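Local structure of Lmo1076 protein (Listeria monocytogenes serovar 1/2a, 5JQC) at residues N107-T113 with Q141-I147; K21-A27 with D62-E68; R192-D198 with G220-K226. The protein is a putative secreted autolysin, perhaps with amidase activity in cell-wall turnover, of which this chain holds three consecutive GW (Gly-Trp) modules of SH3-like type. The contacts are given in a common frame with arbitrary orientation. Where two conformers were deposited one is given. Numbering follows the deposited sequence.

Interaction 1 (N107-T113 with Q141-I147); sequences NLTGKIT and QNKDAKI
Strand 107-112 runs antiparallel to strand 144-147, the axes approaching to 4.4 Å with N-to-C directions at 159°. Leu108 pairs with Ile147 and Gly110 with Ala145 as hydrogen-bonded pairs: Leu108 N-Ile147 O 3.0 Å, Ile147 N-Leu108 O 2.7 Å, Gly110 N-Ala145 O 3.0 Å, Ala145 N-Gly110 O 2.8 Å. Thr109-Lys146 and Lys111-Asp144 are the non-hydrogen-bonded pairs, each with CA atoms 4.4 Å apart. Asn142 and Lys143 then both face Ile112, as in a G1 bulge: Ile112 N donates to Lys143 O (2.8 Å) and Asn142 N to Ile112 O (2.5 Å), Asn142 being left-handed (phi/psi 62/14). These are neighbouring strands of the antiparallel sheet in the second GW module, an SH3-like fold; strand 176-178 flanks 103-112 on its other edge. On the face of Leu108 and Ala145, Leu108 CB meets Ile147 CB at 3.9 Å, and Ile112 (m, t) puts CD1 4.1 Å from Ala145 CB, with Phe176 packing on both isoleucines. On the opposite face Lys111 CE passes Asp144 OD1 at 3.6 Å, yet Lys111 NZ is hydrogen-bonded to Ser211, in the third module, and Asp144 OD1 to Tyr179. Gln141 (chi1 t, chi2 p) folds back so that NE2 donates to Thr113 O at 2.8 Å.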
# COMPACT_ATOMS: atom_id res chain seq x y z
N ASN A 107 -4.64 6.75 -6.48
CA ASN A 107 -4.27 8.13 -6.82
C ASN A 107 -4.78 9.06 -5.72
O ASN A 107 -5.73 9.82 -5.89
CB ASN A 107 -4.84 8.53 -8.19
CG ASN A 107 -4.51 9.97 -8.55
OD1 ASN A 107 -3.43 10.47 -8.22
ND2 ASN A 107 -5.46 10.66 -9.19
N LEU A 108 -4.12 9.04 -4.58
CA LEU A 108 -4.52 9.83 -3.43
C LEU A 108 -3.39 10.78 -3.06
O LEU A 108 -2.24 10.58 -3.46
CB LEU A 108 -4.86 8.95 -2.23
CG LEU A 108 -5.77 7.77 -2.56
CD1 LEU A 108 -5.97 6.86 -1.35
CD2 LEU A 108 -7.09 8.33 -3.06
N THR A 109 -3.74 11.80 -2.29
CA THR A 109 -2.73 12.60 -1.62
C THR A 109 -3.09 12.76 -0.16
O THR A 109 -4.26 12.66 0.23
CB THR A 109 -2.56 13.99 -2.27
OG1 THR A 109 -3.61 14.87 -1.83
CG2 THR A 109 -2.59 13.88 -3.78
N GLY A 110 -2.06 13.00 0.65
CA GLY A 110 -2.29 13.19 2.07
C GLY A 110 -1.03 13.68 2.73
O GLY A 110 -0.03 13.97 2.07
N LYS A 111 -1.11 13.80 4.05
CA LYS A 111 0.01 14.25 4.86
C LYS A 111 0.47 13.08 5.73
O LYS A 111 -0.36 12.37 6.31
CB LYS A 111 -0.39 15.44 5.74
CG LYS A 111 0.69 15.86 6.74
CD LYS A 111 0.42 17.24 7.34
CE LYS A 111 0.44 18.32 6.26
NZ LYS A 111 0.29 19.69 6.85
N ILE A 112 1.78 12.85 5.77
CA ILE A 112 2.34 11.81 6.64
C ILE A 112 2.30 12.35 8.06
O ILE A 112 3.04 13.28 8.39
CB ILE A 112 3.76 11.44 6.22
CG1 ILE A 112 3.74 10.81 4.83
CG2 ILE A 112 4.36 10.51 7.27
CD1 ILE A 112 5.10 10.58 4.25
N THR A 113 1.44 11.78 8.90
CA THR A 113 1.29 12.27 10.26
C THR A 113 1.83 11.32 11.32
O THR A 113 1.96 11.72 12.48
CB THR A 113 -0.19 12.56 10.56
OG1 THR A 113 -1.01 11.56 9.95
CG2 THR A 113 -0.57 13.93 10.04
N GLN A 141 8.10 12.98 8.28
CA GLN A 141 7.01 13.33 9.16
C GLN A 141 6.42 14.67 8.75
O GLN A 141 7.14 15.61 8.39
CB GLN A 141 7.51 13.31 10.61
CG GLN A 141 6.50 13.72 11.69
CD GLN A 141 5.26 12.87 11.74
OE1 GLN A 141 5.14 11.84 11.07
NE2 GLN A 141 4.29 13.32 12.54
N ASN A 142 5.09 14.74 8.74
CA ASN A 142 4.33 15.94 8.42
C ASN A 142 4.56 16.46 7.01
O ASN A 142 4.13 17.56 6.69
CB ASN A 142 4.59 17.05 9.44
CG ASN A 142 3.95 16.76 10.78
OD1 ASN A 142 2.82 16.28 10.85
ND2 ASN A 142 4.67 17.04 11.86
N LYS A 143 5.16 15.66 6.12
CA LYS A 143 5.29 16.04 4.71
C LYS A 143 4.07 15.60 3.92
O LYS A 143 3.40 14.62 4.26
CB LYS A 143 6.54 15.42 4.07
CG LYS A 143 7.87 15.89 4.66
CD LYS A 143 8.98 15.90 3.61
CE LYS A 143 10.19 16.72 4.10
NZ LYS A 143 11.22 16.94 3.03
N ASP A 144 3.81 16.31 2.83
CA ASP A 144 2.79 15.88 1.88
C ASP A 144 3.31 14.74 1.02
O ASP A 144 4.50 14.64 0.75
CB ASP A 144 2.35 17.04 0.98
CG ASP A 144 1.26 17.86 1.62
OD1 ASP A 144 0.90 17.57 2.79
OD2 ASP A 144 0.79 18.81 0.96
N ALA A 145 2.39 13.89 0.59
CA ALA A 145 2.77 12.71 -0.16
C ALA A 145 1.65 12.33 -1.11
O ALA A 145 0.48 12.62 -0.87
CB ALA A 145 3.11 11.55 0.78
N LYS A 146 2.04 11.69 -2.21
CA LYS A 146 1.10 11.12 -3.16
C LYS A 146 1.07 9.61 -2.96
O LYS A 146 2.12 8.95 -2.98
CB LYS A 146 1.48 11.48 -4.59
CG LYS A 146 0.43 11.07 -5.60
CD LYS A 146 0.85 11.37 -7.02
CE LYS A 146 -0.19 10.87 -8.00
NZ LYS A 146 0.32 10.86 -9.40
N ILE A 147 -0.12 9.07 -2.74
CA ILE A 147 -0.31 7.64 -2.51
C ILE A 147 -0.67 6.99 -3.85
O ILE A 147 -1.69 7.34 -4.46
CB ILE A 147 -1.40 7.41 -1.46
CG1 ILE A 147 -0.89 7.84 -0.08
CG2 ILE A 147 -1.89 5.98 -1.51
CD1 ILE A 147 -1.95 8.52 0.80

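Interaction 2 (K21-A27 with D62-E68); sequences KNVSEDA and DVKILKE
The backbones of 21-27 and 62-68 are antiparallel and extended except at Leu66, their axes approaching to 4.3 Å with N-to-C directions at 163°. Backbone hydrogen bonds fix two registers. Lys21 and Glu68 form a hydrogen-bonded pair (Lys21 N to Glu68 O 2.9 Å, Glu68 N to Lys21 O 2.8 Å), followed by the non-hydrogen-bonded pair Asn22-Lys67. Val23 N then donates to Leu66 O at 2.8 Å. From Glu25 onward the pairing is displaced by one residue, the mark of a beta bulge, in which Leu66 has phi/psi -104/-38. In the hydrogen-bonded pair Glu25-Ile65, Ile65 N donates to Glu25 O at 2.8 Å, while Glu25 N to Ile65 O is weak at 3.3 Å. Asp26-Lys64 is non-hydrogen-bonded (CA to CA 4.7 Å), and Ala27-Val63 closes the pairing, with Ala27 N to Val63 O 3.0 Å and Val63 N to Ala27 O 2.7 Å. Strands 19-29 and 62-71 thus lie side by side in the sheet of the first GW module, an SH3-like fold.

Apolar contacts join Val23 CG2 to Ile65 CG2 (3.8 Å) and Ala27 CB to Ile65 CG1 (4.0 Å); Tyr96 of strand 94-96 packs on Ala27 and Ile65.

Among polar side chains, Lys67 NZ donates to Asn22 OD1 at 2.9 Å, and Asp26 OD1 forms a long salt bridge, 3.7 Å, with Lys64 NZ. Glu68 OE1 forms a salt bridge with Lys91 and OE2 a hydrogen bond with Tyr96.

The Asn22 and Asp26 face thus carries cross-strand polar pairs; the other is apolar at buried Ala27, Val63 and Ile65 but charged toward Lys21 and Glu68, the buried carboxylate being met by Lys91.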
# COMPACT_ATOMS: atom_id res chain seq x y z
N LYS A 21 0.86 -30.32 -9.17
CA LYS A 21 0.21 -29.09 -9.60
C LYS A 21 1.26 -28.03 -9.88
O LYS A 21 2.31 -27.98 -9.22
CB LYS A 21 -0.79 -28.57 -8.56
CG LYS A 21 -0.15 -28.12 -7.26
CD LYS A 21 -1.21 -27.58 -6.32
CE LYS A 21 -0.71 -27.60 -4.87
NZ LYS A 21 -1.66 -26.87 -3.97
N ASN A 22 0.95 -27.19 -10.85
CA ASN A 22 1.71 -25.97 -11.08
C ASN A 22 1.34 -24.93 -10.04
O ASN A 22 0.18 -24.82 -9.63
CB ASN A 22 1.42 -25.40 -12.47
CG ASN A 22 1.77 -26.36 -13.58
OD1 ASN A 22 2.71 -27.15 -13.45
ND2 ASN A 22 1.01 -26.30 -14.67
N VAL A 23 2.34 -24.15 -9.63
CA VAL A 23 2.17 -23.09 -8.65
C VAL A 23 3.01 -21.90 -9.09
O VAL A 23 3.87 -22.00 -9.97
CB VAL A 23 2.56 -23.54 -7.22
CG1 VAL A 23 1.65 -24.66 -6.76
CG2 VAL A 23 4.02 -23.97 -7.17
N SER A 24 2.76 -20.75 -8.47
CA SER A 24 3.61 -19.56 -8.67
C SER A 24 3.87 -18.97 -7.30
O SER A 24 2.99 -18.34 -6.69
CB SER A 24 2.96 -18.55 -9.62
OG SER A 24 3.83 -17.43 -9.82
N GLU A 25 5.08 -19.19 -6.79
CA GLU A 25 5.46 -18.75 -5.46
C GLU A 25 6.92 -18.31 -5.48
O GLU A 25 7.73 -18.82 -6.25
CB GLU A 25 5.30 -19.86 -4.40
CG GLU A 25 3.90 -20.47 -4.28
CD GLU A 25 2.87 -19.50 -3.72
OE1 GLU A 25 3.25 -18.57 -2.98
OE2 GLU A 25 1.67 -19.68 -4.03
N ASP A 26 7.23 -17.36 -4.60
CA ASP A 26 8.61 -17.05 -4.26
C ASP A 26 8.96 -17.70 -2.93
O ASP A 26 8.11 -17.82 -2.04
CB ASP A 26 8.82 -15.54 -4.18
CG ASP A 26 8.62 -14.86 -5.52
OD1 ASP A 26 9.56 -14.94 -6.35
OD2 ASP A 26 7.53 -14.29 -5.75
N ALA A 27 10.21 -18.13 -2.80
CA ALA A 27 10.62 -18.75 -1.56
C ALA A 27 12.12 -18.57 -1.39
O ALA A 27 12.85 -18.28 -2.35
CB ALA A 27 10.25 -20.23 -1.53
N ASP A 62 17.06 -16.66 -2.96
CA ASP A 62 15.64 -16.61 -3.31
C ASP A 62 15.40 -17.37 -4.62
O ASP A 62 16.19 -17.28 -5.56
CB ASP A 62 15.18 -15.16 -3.44
CG ASP A 62 14.89 -14.52 -2.09
OD1 ASP A 62 15.21 -15.13 -1.05
OD2 ASP A 62 14.33 -13.39 -2.07
N VAL A 63 14.29 -18.11 -4.67
CA VAL A 63 13.99 -18.95 -5.81
C VAL A 63 12.51 -18.80 -6.13
O VAL A 63 11.73 -18.26 -5.35
CB VAL A 63 14.32 -20.44 -5.56
CG1 VAL A 63 15.82 -20.65 -5.47
CG2 VAL A 63 13.63 -20.92 -4.29
N LYS A 64 12.15 -19.30 -7.30
CA LYS A 64 10.78 -19.36 -7.76
C LYS A 64 10.32 -20.81 -7.70
O LYS A 64 11.05 -21.71 -8.12
CB LYS A 64 10.66 -18.82 -9.20
CG LYS A 64 11.09 -17.35 -9.38
CD LYS A 64 9.88 -16.42 -9.36
CE LYS A 64 10.25 -15.00 -9.77
NZ LYS A 64 9.04 -14.15 -9.97
N ILE A 65 9.11 -21.04 -7.19
CA ILE A 65 8.57 -22.38 -7.11
C ILE A 65 7.54 -22.52 -8.21
O ILE A 65 6.56 -21.76 -8.26
CB ILE A 65 7.95 -22.67 -5.73
CG1 ILE A 65 8.98 -22.42 -4.63
CG2 ILE A 65 7.46 -24.11 -5.67
CD1 ILE A 65 10.20 -23.32 -4.70
N LEU A 66 7.75 -23.51 -9.09
CA LEU A 66 6.96 -23.70 -10.30
C LEU A 66 5.96 -24.85 -10.20
O LEU A 66 4.86 -24.76 -10.75
CB LEU A 66 7.90 -23.96 -11.49
CG LEU A 66 8.69 -22.81 -12.11
CD1 LEU A 66 9.82 -22.35 -11.21
CD2 LEU A 66 9.23 -23.27 -13.46
N LYS A 67 6.32 -25.94 -9.54
CA LYS A 67 5.45 -27.10 -9.45
C LYS A 67 5.62 -27.73 -8.09
O LYS A 67 6.66 -27.56 -7.44
CB LYS A 67 5.75 -28.17 -10.51
CG LYS A 67 5.79 -27.73 -11.97
CD LYS A 67 6.10 -28.94 -12.86
CE LYS A 67 6.35 -28.53 -14.31
NZ LYS A 67 5.15 -27.90 -14.92
N GLU A 68 4.61 -28.48 -7.66
CA GLU A 68 4.71 -29.31 -6.47
C GLU A 68 4.16 -30.68 -6.81
O GLU A 68 3.21 -30.79 -7.59
CB GLU A 68 3.93 -28.75 -5.28
CG GLU A 68 4.17 -27.28 -5.02
CD GLU A 68 3.73 -26.87 -3.62
OE1 GLU A 68 3.13 -27.72 -2.93
OE2 GLU A 68 3.99 -25.70 -3.22

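Interaction 3 (R192-D198 with G220-K226); sequences RTILNAD and GAKYNNK
The side chain of Ile194 (m, t) lies against Tyr223, its CD1 3.6 Å from Tyr223 CB and oblique to the ring, its CB 3.2 Å from Tyr223 O. This contact belongs to the third GW module, of SH3-like type, where strand 184-194 runs toward the loop before strand 226-236. A type II turn from Tyr223 to Lys226 brings Asn225 (phi/psi 52/40) and Lys226 together opposite Ile194, a G1 beta bulge: Ile194 N donates to Lys226 O at 2.8 Å, and Asn225 N makes a weak bond to Ile194 O at 2.7 Å. Met254 packs on Ile194 and Ala197, and the Tyr223 ring meets Phe244 edge-to-face. Farther along, past Ile194, Gly220 approaches Ala197, CA to CA 4.4 Å; an ideal CB on Gly220 would lie 2.5 Å from Ala197 CB, a clash. Asn224 (chi1 -81°) bridges backbone and side chain of 192-198: its OD1 accepts from Ala197 N at 3.0 Å, and its ND2 donates to Asp198 OD1 at 2.9 Å.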
# COMPACT_ATOMS: atom_id res chain seq x y z
N ARG A 192 -25.92 36.09 -0.60
CA ARG A 192 -26.56 35.45 0.54
C ARG A 192 -26.20 36.23 1.80
O ARG A 192 -25.19 36.94 1.86
CB ARG A 192 -26.13 33.98 0.71
CG ARG A 192 -26.38 33.09 -0.50
CD ARG A 192 -27.87 32.85 -0.75
NE ARG A 192 -28.14 32.61 -2.17
CZ ARG A 192 -28.13 31.41 -2.75
NH1 ARG A 192 -27.86 30.32 -2.05
NH2 ARG A 192 -28.40 31.30 -4.05
N THR A 193 -27.06 36.11 2.80
CA THR A 193 -26.80 36.68 4.12
C THR A 193 -26.46 35.56 5.09
O THR A 193 -27.18 34.56 5.18
CB THR A 193 -28.01 37.50 4.62
OG1 THR A 193 -28.24 38.60 3.73
CG2 THR A 193 -27.75 38.04 6.02
N ILE A 194 -25.33 35.71 5.78
CA ILE A 194 -24.90 34.73 6.76
C ILE A 194 -25.71 34.89 8.03
O ILE A 194 -25.87 36.00 8.55
CB ILE A 194 -23.39 34.88 7.04
CG1 ILE A 194 -22.57 34.50 5.82
CG2 ILE A 194 -22.99 34.04 8.24
CD1 ILE A 194 -21.09 34.75 6.01
N LEU A 195 -26.24 33.78 8.54
CA LEU A 195 -26.99 33.76 9.79
C LEU A 195 -26.56 32.53 10.58
O LEU A 195 -26.58 31.42 10.04
CB LEU A 195 -28.51 33.77 9.54
CG LEU A 195 -29.15 35.01 8.89
CD1 LEU A 195 -30.61 34.76 8.50
CD2 LEU A 195 -29.04 36.25 9.79
N ASN A 196 -26.17 32.75 11.84
CA ASN A 196 -25.69 31.72 12.77
C ASN A 196 -24.67 30.79 12.10
O ASN A 196 -24.94 29.63 11.78
CB ASN A 196 -26.86 30.93 13.39
CG ASN A 196 -26.92 31.06 14.92
OD1 ASN A 196 -25.91 31.32 15.58
ND2 ASN A 196 -28.11 30.86 15.49
N ALA A 197 -23.47 31.35 11.92
CA ALA A 197 -22.33 30.62 11.39
C ALA A 197 -21.27 30.34 12.46
O ALA A 197 -20.14 29.96 12.12
CB ALA A 197 -21.70 31.40 10.24
N ASP A 198 -21.61 30.54 13.74
CA ASP A 198 -20.65 30.28 14.81
C ASP A 198 -20.18 28.83 14.78
O ASP A 198 -18.99 28.55 15.00
CB ASP A 198 -21.28 30.59 16.18
CG ASP A 198 -22.01 31.93 16.20
OD1 ASP A 198 -22.81 32.19 15.28
OD2 ASP A 198 -21.79 32.71 17.16
N GLY A 220 -17.32 31.41 11.51
CA GLY A 220 -18.26 32.25 10.79
C GLY A 220 -19.08 33.17 11.67
O GLY A 220 -19.88 33.96 11.14
N ALA A 221 -18.91 33.08 13.00
CA ALA A 221 -19.62 33.96 13.92
C ALA A 221 -19.38 35.42 13.59
O ALA A 221 -20.33 36.22 13.60
CB ALA A 221 -19.19 33.66 15.37
N LYS A 222 -18.14 35.77 13.25
CA LYS A 222 -17.78 37.16 12.98
C LYS A 222 -18.60 37.76 11.83
O LYS A 222 -18.83 38.97 11.81
CB LYS A 222 -16.27 37.24 12.71
CG LYS A 222 -15.81 38.51 12.02
CD LYS A 222 -14.30 38.64 12.07
CE LYS A 222 -13.60 37.42 11.52
NZ LYS A 222 -12.12 37.57 11.62
N TYR A 223 -19.06 36.94 10.90
CA TYR A 223 -19.77 37.43 9.71
C TYR A 223 -21.28 37.28 9.82
O TYR A 223 -21.96 37.18 8.79
CB TYR A 223 -19.26 36.71 8.46
CG TYR A 223 -17.76 36.73 8.27
CD1 TYR A 223 -16.98 35.69 8.75
CD2 TYR A 223 -17.13 37.78 7.62
CE1 TYR A 223 -15.61 35.69 8.59
CE2 TYR A 223 -15.76 37.80 7.45
CZ TYR A 223 -15.00 36.74 7.94
OH TYR A 223 -13.64 36.75 7.78
N ASN A 224 -21.83 37.27 11.03
CA ASN A 224 -23.25 37.01 11.18
C ASN A 224 -24.09 38.23 10.80
O ASN A 224 -23.67 39.38 10.97
CB ASN A 224 -23.58 36.60 12.61
CG ASN A 224 -23.30 35.14 12.85
OD1 ASN A 224 -23.46 34.31 11.95
ND2 ASN A 224 -22.88 34.81 14.07
N ASN A 225 -25.28 37.95 10.27
CA ASN A 225 -26.19 38.98 9.76
C ASN A 225 -25.49 39.89 8.76
O ASN A 225 -25.68 41.11 8.75
CB ASN A 225 -26.82 39.77 10.92
CG ASN A 225 -28.06 40.55 10.49
OD1 ASN A 225 -28.72 40.22 9.50
ND2 ASN A 225 -28.38 41.60 11.25
N LYS A 226 -24.65 39.30 7.91
CA LYS A 226 -23.85 40.02 6.93
C LYS A 226 -24.18 39.48 5.55
O LYS A 226 -24.25 38.26 5.36
CB LYS A 226 -22.36 39.85 7.22
CG LYS A 226 -21.54 41.10 7.02
CD LYS A 226 -21.96 42.19 7.99
CE LYS A 226 -21.19 43.47 7.74
NZ LYS A 226 -21.57 44.54 8.70

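Overall arrangement
Each contact falls in a different GW module, in series along the chain; centres of interactions 1 and 2 are 36 Å apart, of 1 and 3 34 Å, of 2 and 3 67 Å, and none touches another. Interactions 1 and 2 join corresponding strands, the first regular until Ile112, the second broken by a mid-strand bulge. Ile112 facing Asn142-Lys143 matches Ile194 facing Asn225-Lys226 in interaction 3. Buried parts are Gly110, Ile112, Ala145 and Ile147; Ala27, Val63, Ile65 and charged Glu68; Ile194, Ala197 and Gly220. Exposed polar residues include Lys146, Lys64 and Asp198. Buried area falls from 679 and 626 to 468 Å² in interaction 3, with fewer backbone bonds, the Asn224 side chain supplying two.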